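Probable aminotransferase (Pseudomonas aeruginosa, PDB 5YKR) is a probable class-III aminotransferase of the pyridoxal phosphate-dependent family, a two-chain protein that carries its cofactor covalently as an internal aldimine. Local coordinates at residues G290-A295 with L336-A341; A122-R127 with A341-V346; G86-H91 with H262-G267; R148-L153 with P279-L284. All coordinates share one frame; numbering follows the deposited sequence. Where two conformers were deposited one is given.

Contact 1 of 4, residues G290-A295 with L336-A341; sequences GGIPSA and LAAMRA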
# COMPACT_ATOMS: atom_id res chain seq x y z
N GLY A 290 -12.76 6.60 1.86
CA GLY A 290 -13.83 5.77 2.36
C GLY A 290 -13.44 4.40 2.83
O GLY A 290 -14.30 3.51 2.81
N GLY A 291 -12.18 4.24 3.25
CA GLY A 291 -11.71 2.94 3.66
C GLY A 291 -11.05 2.12 2.57
O GLY A 291 -10.55 1.02 2.84
N ILE A 292 -10.99 2.63 1.34
CA ILE A 292 -10.11 2.06 0.33
C ILE A 292 -8.69 2.55 0.66
O ILE A 292 -8.45 3.76 0.84
CB ILE A 292 -10.48 2.57 -1.07
CG1 ILE A 292 -11.94 2.21 -1.39
CG2 ILE A 292 -9.56 1.97 -2.13
CD1 ILE A 292 -12.38 2.92 -2.60
N PRO A 293 -7.72 1.63 0.75
CA PRO A 293 -6.33 2.06 0.99
C PRO A 293 -5.88 3.08 -0.03
O PRO A 293 -5.92 2.84 -1.23
CB PRO A 293 -5.54 0.74 0.87
CG PRO A 293 -6.54 -0.32 1.31
CD PRO A 293 -7.86 0.16 0.74
N SER A 294 -5.43 4.24 0.46
CA SER A 294 -5.10 5.37 -0.42
C SER A 294 -4.31 6.42 0.33
O SER A 294 -4.36 6.49 1.57
CB SER A 294 -6.36 6.05 -0.96
OG SER A 294 -7.32 5.20 -1.54
N ALA A 295 -3.58 7.22 -0.44
CA ALA A 295 -3.05 8.48 0.05
C ALA A 295 -2.80 9.37 -1.16
O ALA A 295 -2.70 8.88 -2.30
CB ALA A 295 -1.74 8.28 0.84
N LEU A 336 -10.17 7.16 -6.90
CA LEU A 336 -10.46 8.52 -7.32
C LEU A 336 -11.96 8.87 -7.13
O LEU A 336 -12.30 10.00 -6.77
CB LEU A 336 -10.02 8.74 -8.77
CG LEU A 336 -8.57 9.26 -8.94
CD1 LEU A 336 -8.43 10.68 -8.40
CD2 LEU A 336 -7.52 8.38 -8.29
N ALA A 337 -12.85 7.91 -7.39
CA ALA A 337 -14.27 8.14 -7.15
C ALA A 337 -14.55 8.44 -5.66
O ALA A 337 -15.31 9.34 -5.32
CB ALA A 337 -15.08 6.96 -7.61
N ALA A 338 -13.93 7.63 -4.79
CA ALA A 338 -14.10 7.82 -3.35
C ALA A 338 -13.52 9.13 -2.88
O ALA A 338 -14.11 9.79 -2.00
CB ALA A 338 -13.52 6.64 -2.59
N MET A 339 -12.36 9.50 -3.38
CA MET A 339 -11.74 10.79 -3.03
C MET A 339 -12.62 11.96 -3.48
O MET A 339 -12.75 12.97 -2.76
CB MET A 339 -10.35 10.97 -3.69
CG MET A 339 -9.33 10.06 -3.11
SD MET A 339 -7.74 10.43 -3.97
CE MET A 339 -6.83 9.12 -3.14
N ARG A 340 -13.17 11.87 -4.68
CA ARG A 340 -13.99 12.95 -5.18
C ARG A 340 -15.18 13.15 -4.25
O ARG A 340 -15.47 14.29 -3.84
CB ARG A 340 -14.44 12.70 -6.60
CG ARG A 340 -15.41 13.73 -7.13
CD ARG A 340 -15.62 13.55 -8.58
NE ARG A 340 -16.45 14.62 -9.14
CZ ARG A 340 -16.65 14.79 -10.44
NH1 ARG A 340 -16.13 13.93 -11.33
NH2 ARG A 340 -17.32 15.86 -10.82
N ALA A 341 -15.86 12.05 -3.89
CA ALA A 341 -16.97 12.19 -2.96
C ALA A 341 -16.54 12.75 -1.63
O ALA A 341 -17.23 13.57 -1.02
CB ALA A 341 -17.65 10.85 -2.78

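Contact 2 of 4, residues A122-R127 with A341-V346; sequences AELARR and ATFAEV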
# COMPACT_ATOMS: atom_id res chain seq x y z
N ALA A 122 -7.61 19.11 -9.60
CA ALA A 122 -7.89 20.53 -9.40
C ALA A 122 -8.30 20.84 -7.96
O ALA A 122 -7.87 21.84 -7.37
CB ALA A 122 -8.96 21.00 -10.38
N GLU A 123 -9.08 19.91 -7.37
CA GLU A 123 -9.49 20.07 -5.98
C GLU A 123 -8.31 20.06 -5.02
O GLU A 123 -8.28 20.86 -4.07
CB GLU A 123 -10.51 19.00 -5.62
CG GLU A 123 -10.81 18.87 -4.12
CD GLU A 123 -11.54 20.05 -3.51
OE1 GLU A 123 -12.08 20.93 -4.23
OE2 GLU A 123 -11.66 20.06 -2.26
N LEU A 124 -7.39 19.11 -5.22
CA LEU A 124 -6.24 19.02 -4.34
C LEU A 124 -5.42 20.31 -4.38
O LEU A 124 -4.97 20.82 -3.34
CB LEU A 124 -5.37 17.84 -4.68
CG LEU A 124 -5.96 16.44 -4.38
CD1 LEU A 124 -5.20 15.36 -5.12
CD2 LEU A 124 -5.96 16.20 -2.90
N ALA A 125 -5.21 20.83 -5.58
CA ALA A 125 -4.46 22.08 -5.72
C ALA A 125 -5.16 23.25 -5.05
O ALA A 125 -4.50 24.07 -4.40
CB ALA A 125 -4.18 22.35 -7.18
N ARG A 126 -6.47 23.32 -5.19
CA ARG A 126 -7.27 24.38 -4.54
C ARG A 126 -7.22 24.26 -3.02
O ARG A 126 -6.98 25.24 -2.29
CB ARG A 126 -8.75 24.27 -4.97
CG ARG A 126 -9.65 25.33 -4.33
CD ARG A 126 -11.09 24.81 -4.27
NE ARG A 126 -11.32 23.71 -3.33
CZ ARG A 126 -11.38 23.84 -2.02
NH1 ARG A 126 -11.14 25.03 -1.43
NH2 ARG A 126 -11.61 22.79 -1.28
N ARG A 127 -7.44 23.05 -2.54
CA ARG A 127 -7.59 22.82 -1.11
C ARG A 127 -6.30 22.97 -0.35
O ARG A 127 -6.27 23.58 0.72
CB ARG A 127 -8.17 21.38 -0.89
CG ARG A 127 -8.37 21.00 0.55
CD ARG A 127 -9.05 19.65 0.63
NE ARG A 127 -10.46 19.66 0.26
CZ ARG A 127 -11.49 19.67 1.10
NH1 ARG A 127 -11.31 19.69 2.39
NH2 ARG A 127 -12.71 19.60 0.62
N ALA A 341 -15.86 12.05 -3.89
CA ALA A 341 -16.97 12.19 -2.96
C ALA A 341 -16.54 12.75 -1.63
O ALA A 341 -17.23 13.57 -1.02
CB ALA A 341 -17.65 10.85 -2.78
N THR A 342 -15.39 12.30 -1.12
CA THR A 342 -14.92 12.79 0.14
C THR A 342 -14.65 14.28 0.14
O THR A 342 -15.09 15.02 1.06
CB THR A 342 -13.65 11.99 0.55
OG1 THR A 342 -14.00 10.61 0.71
CG2 THR A 342 -13.06 12.54 1.85
N PHE A 343 -13.89 14.75 -0.85
CA PHE A 343 -13.56 16.15 -0.89
C PHE A 343 -14.77 17.04 -1.23
O PHE A 343 -14.90 18.15 -0.69
CB PHE A 343 -12.43 16.42 -1.86
CG PHE A 343 -11.11 15.77 -1.47
CD1 PHE A 343 -10.58 15.96 -0.20
CD2 PHE A 343 -10.39 15.03 -2.37
CE1 PHE A 343 -9.37 15.37 0.18
CE2 PHE A 343 -9.15 14.47 -2.03
CZ PHE A 343 -8.68 14.62 -0.75
N ALA A 344 -15.65 16.55 -2.08
CA ALA A 344 -16.81 17.41 -2.52
C ALA A 344 -17.91 17.46 -1.46
O ALA A 344 -18.54 18.49 -1.28
CB ALA A 344 -17.36 16.89 -3.82
N GLU A 345 -18.15 16.32 -0.80
CA GLU A 345 -19.34 16.16 0.02
C GLU A 345 -19.12 15.98 1.50
O GLU A 345 -20.05 16.24 2.27
CB GLU A 345 -20.19 14.99 -0.50
CG GLU A 345 -20.50 15.04 -1.97
CD GLU A 345 -21.38 16.20 -2.39
OE1 GLU A 345 -22.16 16.72 -1.55
OE2 GLU A 345 -21.26 16.58 -3.56
N VAL A 346 -17.91 15.60 1.92
CA VAL A 346 -17.69 15.21 3.31
C VAL A 346 -16.79 16.18 4.08
O VAL A 346 -17.12 16.60 5.16
CB VAL A 346 -17.13 13.77 3.38
CG1 VAL A 346 -16.83 13.34 4.80
CG2 VAL A 346 -18.11 12.80 2.74

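Contact 3 of 4, residues G86-H91 with H262-G267; sequences GAMFGH and HTISCG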
# COMPACT_ATOMS: atom_id res chain seq x y z
N GLY A 86 -8.76 5.84 9.99
CA GLY A 86 -9.10 5.46 8.61
C GLY A 86 -10.55 5.80 8.23
O GLY A 86 -10.90 5.98 7.07
N ALA A 87 -11.40 5.87 9.23
CA ALA A 87 -12.80 6.26 9.09
C ALA A 87 -13.11 7.60 9.79
O ALA A 87 -14.16 7.78 10.40
CB ALA A 87 -13.74 5.15 9.60
N MET A 88 -12.17 8.52 9.74
CA MET A 88 -12.26 9.80 10.43
C MET A 88 -13.57 10.55 10.26
O MET A 88 -14.03 11.23 11.20
CB MET A 88 -11.10 10.71 9.95
CG MET A 88 -11.21 12.13 10.43
SD MET A 88 -9.74 13.04 10.00
CE MET A 88 -10.27 14.61 10.57
N PHE A 89 -14.16 10.46 9.07
CA PHE A 89 -15.44 11.15 8.84
C PHE A 89 -16.68 10.32 9.06
O PHE A 89 -17.78 10.73 8.69
CB PHE A 89 -15.43 11.85 7.48
CG PHE A 89 -14.34 12.86 7.38
CD1 PHE A 89 -14.55 14.14 7.87
CD2 PHE A 89 -13.11 12.52 6.82
CE1 PHE A 89 -13.54 15.04 7.89
CE2 PHE A 89 -12.06 13.44 6.87
CZ PHE A 89 -12.32 14.70 7.40
N GLY A 90 -16.49 9.18 9.74
CA GLY A 90 -17.57 8.24 10.05
C GLY A 90 -17.55 7.01 9.17
O GLY A 90 -16.93 6.98 8.08
N HIS A 91 -18.24 5.99 9.63
CA HIS A 91 -18.45 4.79 8.84
C HIS A 91 -19.54 5.00 7.82
O HIS A 91 -20.56 5.62 8.12
CB HIS A 91 -18.78 3.63 9.76
CG HIS A 91 -17.71 3.35 10.76
ND1 HIS A 91 -16.45 2.96 10.40
CD2 HIS A 91 -17.71 3.50 12.10
CE1 HIS A 91 -15.73 2.80 11.50
NE2 HIS A 91 -16.46 3.14 12.56
N HIS A 262 -2.68 12.52 10.26
CA HIS A 262 -3.48 12.81 11.45
C HIS A 262 -3.88 14.26 11.59
O HIS A 262 -5.01 14.54 12.04
CB HIS A 262 -2.82 12.34 12.72
CG HIS A 262 -2.86 10.87 12.94
ND1 HIS A 262 -2.05 10.25 13.87
CD2 HIS A 262 -3.71 9.92 12.48
CE1 HIS A 262 -2.35 8.96 13.91
NE2 HIS A 262 -3.35 8.72 13.08
N THR A 263 -2.99 15.20 11.31
CA THR A 263 -3.25 16.62 11.56
C THR A 263 -4.28 17.22 10.60
O THR A 263 -4.69 18.36 10.82
CB THR A 263 -1.98 17.43 11.61
OG1 THR A 263 -1.30 17.29 10.36
CG2 THR A 263 -1.07 16.96 12.77
N ILE A 264 -4.76 16.41 9.63
CA ILE A 264 -5.95 16.77 8.88
C ILE A 264 -7.17 16.98 9.81
O ILE A 264 -8.17 17.61 9.42
CB ILE A 264 -6.21 15.72 7.78
CG1 ILE A 264 -7.27 16.15 6.76
CG2 ILE A 264 -6.57 14.37 8.40
CD1 ILE A 264 -6.94 17.46 6.02
N SER A 265 -7.09 16.52 11.06
CA SER A 265 -8.07 16.90 12.07
C SER A 265 -8.20 18.40 12.31
O SER A 265 -9.23 18.83 12.86
CB SER A 265 -7.79 16.16 13.38
OG SER A 265 -6.61 16.65 13.99
N CYS A 266 -7.18 19.19 11.94
CA CYS A 266 -7.15 20.62 12.24
C CYS A 266 -8.07 21.45 11.38
O CYS A 266 -8.38 22.61 11.72
CB CYS A 266 -5.73 21.11 12.10
SG CYS A 266 -4.65 20.42 13.36
N GLY A 267 -8.49 20.92 10.23
CA GLY A 267 -9.36 21.68 9.34
C GLY A 267 -9.35 21.09 7.95
O GLY A 267 -8.54 20.21 7.66

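Contact 4 of 4, residues R148-L153 with P279-L284; sequences RLCRML and PDFFVL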
# COMPACT_ATOMS: atom_id res chain seq x y z
N ARG A 148 12.40 9.03 -1.86
CA ARG A 148 13.16 8.61 -3.03
C ARG A 148 13.36 9.76 -4.02
O ARG A 148 14.48 9.98 -4.49
CB ARG A 148 12.44 7.43 -3.72
CG ARG A 148 12.99 7.07 -5.09
CD ARG A 148 12.27 5.89 -5.74
NE ARG A 148 12.63 4.64 -5.10
CZ ARG A 148 13.76 3.97 -5.27
NH1 ARG A 148 14.59 4.33 -6.18
NH2 ARG A 148 14.04 2.89 -4.50
N LEU A 149 12.28 10.48 -4.33
CA LEU A 149 12.39 11.55 -5.27
C LEU A 149 13.28 12.68 -4.72
O LEU A 149 14.00 13.32 -5.48
CB LEU A 149 10.98 12.08 -5.61
CG LEU A 149 10.14 11.13 -6.46
CD1 LEU A 149 8.70 11.58 -6.54
CD2 LEU A 149 10.70 10.94 -7.87
N CYS A 150 13.23 12.93 -3.41
CA CYS A 150 14.12 13.94 -2.80
C CYS A 150 15.58 13.53 -2.90
O CYS A 150 16.44 14.37 -3.14
CB CYS A 150 13.72 14.24 -1.36
SG CYS A 150 12.18 15.14 -1.18
N ARG A 151 15.86 12.24 -2.68
CA ARG A 151 17.24 11.75 -2.89
C ARG A 151 17.67 11.92 -4.36
O ARG A 151 18.82 12.34 -4.64
CB ARG A 151 17.39 10.30 -2.44
CG ARG A 151 17.29 10.12 -0.94
CD ARG A 151 17.73 8.70 -0.55
NE ARG A 151 17.78 8.54 0.89
CZ ARG A 151 16.84 8.08 1.67
NH1 ARG A 151 15.72 7.63 1.20
NH2 ARG A 151 17.07 8.07 3.02
N MET A 152 16.76 11.63 -5.29
CA MET A 152 17.06 11.77 -6.71
C MET A 152 17.34 13.22 -7.10
O MET A 152 18.36 13.48 -7.76
CB MET A 152 15.93 11.25 -7.59
CG MET A 152 15.78 9.72 -7.56
SD MET A 152 14.22 9.17 -8.25
CE MET A 152 14.27 9.84 -9.89
N LEU A 153 16.49 14.15 -6.64
CA LEU A 153 16.63 15.54 -7.06
C LEU A 153 17.79 16.23 -6.40
O LEU A 153 18.40 17.14 -6.99
CB LEU A 153 15.33 16.28 -6.91
CG LEU A 153 14.89 16.71 -5.50
CD1 LEU A 153 15.48 18.07 -5.14
CD2 LEU A 153 13.38 16.79 -5.39
N PRO A 279 4.68 24.13 2.94
CA PRO A 279 5.37 22.84 2.68
C PRO A 279 5.98 22.80 1.28
O PRO A 279 5.40 23.35 0.37
CB PRO A 279 4.26 21.79 2.79
CG PRO A 279 3.02 22.57 2.73
CD PRO A 279 3.23 23.99 3.05
N ASP A 280 7.07 22.10 1.14
CA ASP A 280 7.52 21.67 -0.21
C ASP A 280 6.75 20.48 -0.75
O ASP A 280 6.52 20.38 -1.93
CB ASP A 280 9.03 21.43 -0.24
CG ASP A 280 9.80 22.65 0.16
OD1 ASP A 280 9.50 23.77 -0.37
OD2 ASP A 280 10.74 22.51 1.01
N PHE A 281 6.47 19.55 0.15
CA PHE A 281 5.68 18.36 -0.11
C PHE A 281 4.65 18.22 1.01
O PHE A 281 4.93 18.55 2.16
CB PHE A 281 6.53 17.08 -0.12
CG PHE A 281 7.53 17.02 -1.23
CD1 PHE A 281 8.77 17.58 -1.07
CD2 PHE A 281 7.26 16.34 -2.40
CE1 PHE A 281 9.71 17.52 -2.07
CE2 PHE A 281 8.22 16.25 -3.43
CZ PHE A 281 9.44 16.86 -3.25
N PHE A 282 3.49 17.69 0.65
CA PHE A 282 2.36 17.50 1.57
C PHE A 282 1.87 16.07 1.38
O PHE A 282 1.64 15.65 0.24
CB PHE A 282 1.26 18.50 1.16
CG PHE A 282 0.02 18.46 1.98
CD1 PHE A 282 -1.01 17.54 1.72
CD2 PHE A 282 -0.14 19.39 3.02
CE1 PHE A 282 -2.14 17.54 2.50
CE2 PHE A 282 -1.30 19.38 3.77
CZ PHE A 282 -2.29 18.47 3.52
N VAL A 283 1.74 15.32 2.47
CA VAL A 283 1.28 13.94 2.43
C VAL A 283 0.02 13.75 3.27
O VAL A 283 -0.07 14.26 4.41
CB VAL A 283 2.41 13.01 2.98
CG1 VAL A 283 1.92 11.57 3.22
CG2 VAL A 283 3.62 13.07 2.06
N LEU A 284 -0.94 13.02 2.72
CA LEU A 284 -2.20 12.75 3.43
C LEU A 284 -2.78 11.40 3.08
O LEU A 284 -3.16 11.18 1.93
CB LEU A 284 -3.21 13.86 3.10
CG LEU A 284 -4.66 13.64 3.58
CD1 LEU A 284 -4.75 13.43 5.10
CD2 LEU A 284 -5.48 14.85 3.15

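Contact 1 of 4, residues G290-A295 with L336-A341
Ala338 and Met339, neighbours on helix 333-346, are the residues that meet the loop 290-295, each through a single methyl group. Just before them, Leu336 and Ala337 pack on Asp116 of helix 115-128. Ala338 points its CB toward the loop, where Ala338 CB meets Ile292 CD1 at 3.9 Å, methyl against methyl. Ile292 can deliver that carbon because CG1 lies beside its own backbone N and CD1 then continues outward in an extended chain (chi2 169°). A small residue suits position 338, since Gly290 also passes close to this part of the helix. Gly290 has a positive phi (61°), a region glycine enters easily. Gly291 (phi 93°) is more demanding, for there a CB would press against the carbonyl O of Gly290, and the position calls for glycine. Met339, next along, starts off to one side of the loop, but its extended, unbranched chain carries the terminal methyl back to it. Met339 CE lies 3.8 Å from Ser294 CB, touching the aliphatic carbon of that polar residue, and 4.2 Å from Ala295 O. Arg340 forms a salt bridge with Asp116. The loop comes shortly after Lys286, which bears the cofactor, and leads into strand 295-299. Ile100 of helix 94-104 packs on both Ile292 and Ala338, while Gly290 O and Gly291 O accept hydrogen bonds from Ser108 and Asn332 of the second subunit. Helix 333-346 is flanked further by helix 115-128, and Met339 also rests on Val135 of strand 132-136.

Contact 2 of 4, residues A122-R127 with A341-V346
Glu123 OE2 takes hydrogen bonds from three N-H groups of its own helix while the carbons of the same side chain lie against Phe343 of the other. Arg126 comes in tilted from the carboxylate plane: its NH2 reaches Glu123 OE2 on the syn side at 2.9 Å, and Arg126 NE binds Glu123 OE1 from above that plane at 3.0 Å, a side-on grip with one nitrogen for each oxygen. Arg127 also comes side-on but spends both nitrogens on one atom: Arg127 NE meets Glu123 OE2 on the anti side, somewhat out of plane, at 2.8 Å, and its NH2 adds a second, more bent bond. Glu123 CG, anti to the backbone N (chi1 168°), is thereby carried toward the other helix and packs 3.7 Å from Phe343 CB. Arg127, its long chain bent at chi3, lays one face of the guanidinium over Phe343 CD1, the two planes 35° apart. At the far end of the ring, Leu124 CD2 touches Phe343 CE2 at 3.7 Å. A large flat residue suits position 343: the helix axes stay 11.1 Å apart and cross at 56°, and the ring can reach the facing helix. Arg127 NH1 holds Pro268 O and Met347 O. Two arginines around one buried carboxylate would be expected to keep Glu123 ionised, and they join a charged cluster to an apolar ring through carbon atoms and a flat guanidinium face.

Contact 3 of 4, residues G86-H91 with H262-G267
Met88 stands at the second position of a type I turn from Ala87 to Gly90, closed by Gly90 N to Ala87 O at 2.8 Å, and it faces Ile264 and Ser265 in a short 3-10 turn whose first bond runs from Ser265 N to His262 O. The contact joins the loop between strand 76-79 and helix 94-104 to the loop between strand 255-259 and helix 270-275. The two backbones stay well apart, with Met88 CA and Ser265 CA at 8.4 Å, so a long side chain has to span the interval. Methionine does this fully stretched: CG is anti to the backbone N (chi1 171°), and the torsions beyond it are extended too. Its sulfur passes Ile264, where Met88 SD lies 3.8 Å from Ile264 CG2, the branch methyl, and the two side chains run at a slant to each other. The terminal methyl goes on to the next residue, where Met88 CE sits 3.5 Å from Ser265 CA. Ser265 has little bulk to keep that methyl away, and its OG is engaged by Ile382 O. Within the turn, Phe89 lies with one ring face over Met88 CG, offset toward the rim. Gly90 adopts backbone angles (phi 104°) at which a CB would be jammed against the carbonyl O of Phe89, so they call for glycine. Tyr352 and Met355 of helix 349-372 also pack on Met88, as does Cys287, which follows the cofactor-bearing Lys286. With no hydrogen bond across it, the contact depends on van der Waals fit: a flexible, polarisable thioether settles against a methyl branch and the backbone and CB of Ser265.

Contact 4 of 4, residues R148-L153 with P279-L284
Cys150 of helix 139-154 brings its sulfur obliquely to the ring of Phe281: Cys150 SG lies 4.2 Å from the centroid of the Phe281 ring, 40° off the ring normal. The approach is not central but shifted to one side, Cys150 SG being nearest to Phe281 CE1 at 3.5 Å, with CZ of the same ring next at 3.8 Å. The first torsion of Cys150 (chi1 -70°) sets SG beside the backbone N, on the side of the helix that looks at the strand. Leu153, one helical turn further on, meets the same ring differently, Leu153 CD2 standing at the edge near the ring plane and 4.5 Å from Phe281 CZ, a looser touch. The ring is thus approached at its outer end by two residues three apart in sequence, as befits one side of a helix.

Phe281 opens strand 281-284 of the mixed seven-stranded sheet that forms the core of the large domain in fold type I pyridoxal phosphate enzymes, and helix 139-154 lies over one face of that sheet. Cysteine is small enough to let the helix come near while still offering a polarisable atom to the aromatic ring; phenylalanine is long enough to bridge from the strand, Cys150 CA and Phe281 CA being 9.9 Å apart. On either side in the sheet, Trp297 of strand 295-299 and Ile257 of strand 255-259 also pack on Phe281. Leu153 in turn rests on Ile307 of helix 301-310, and Arg148, on another side of the helix, forms a salt bridge with Asp171 of the second subunit.

From the N terminus, residues 86-91 open contact 3, 122-127 open contact 2 and 148-153 open contact 4. Contact 3 closes first, at 262-267, and contact 4 next, at 279-284. Residues 290-295 then begin contact 1, which closes on helix 333-346, sharing Ala341 with the segment that closes contact 2. Contacts 1 and 4 therefore nest in series inside the loop of contact 2, whereas contact 3 crosses both 2 and 4 and precedes 1. They tie together the loop before helix 94-104, loops 262-267 and 290-295, helices 115-128, 139-154 and 333-346, and the central sheet. Phe89 packs on Val346, and Leu284 touches Ile264 and Ala295, linking neighbouring contacts.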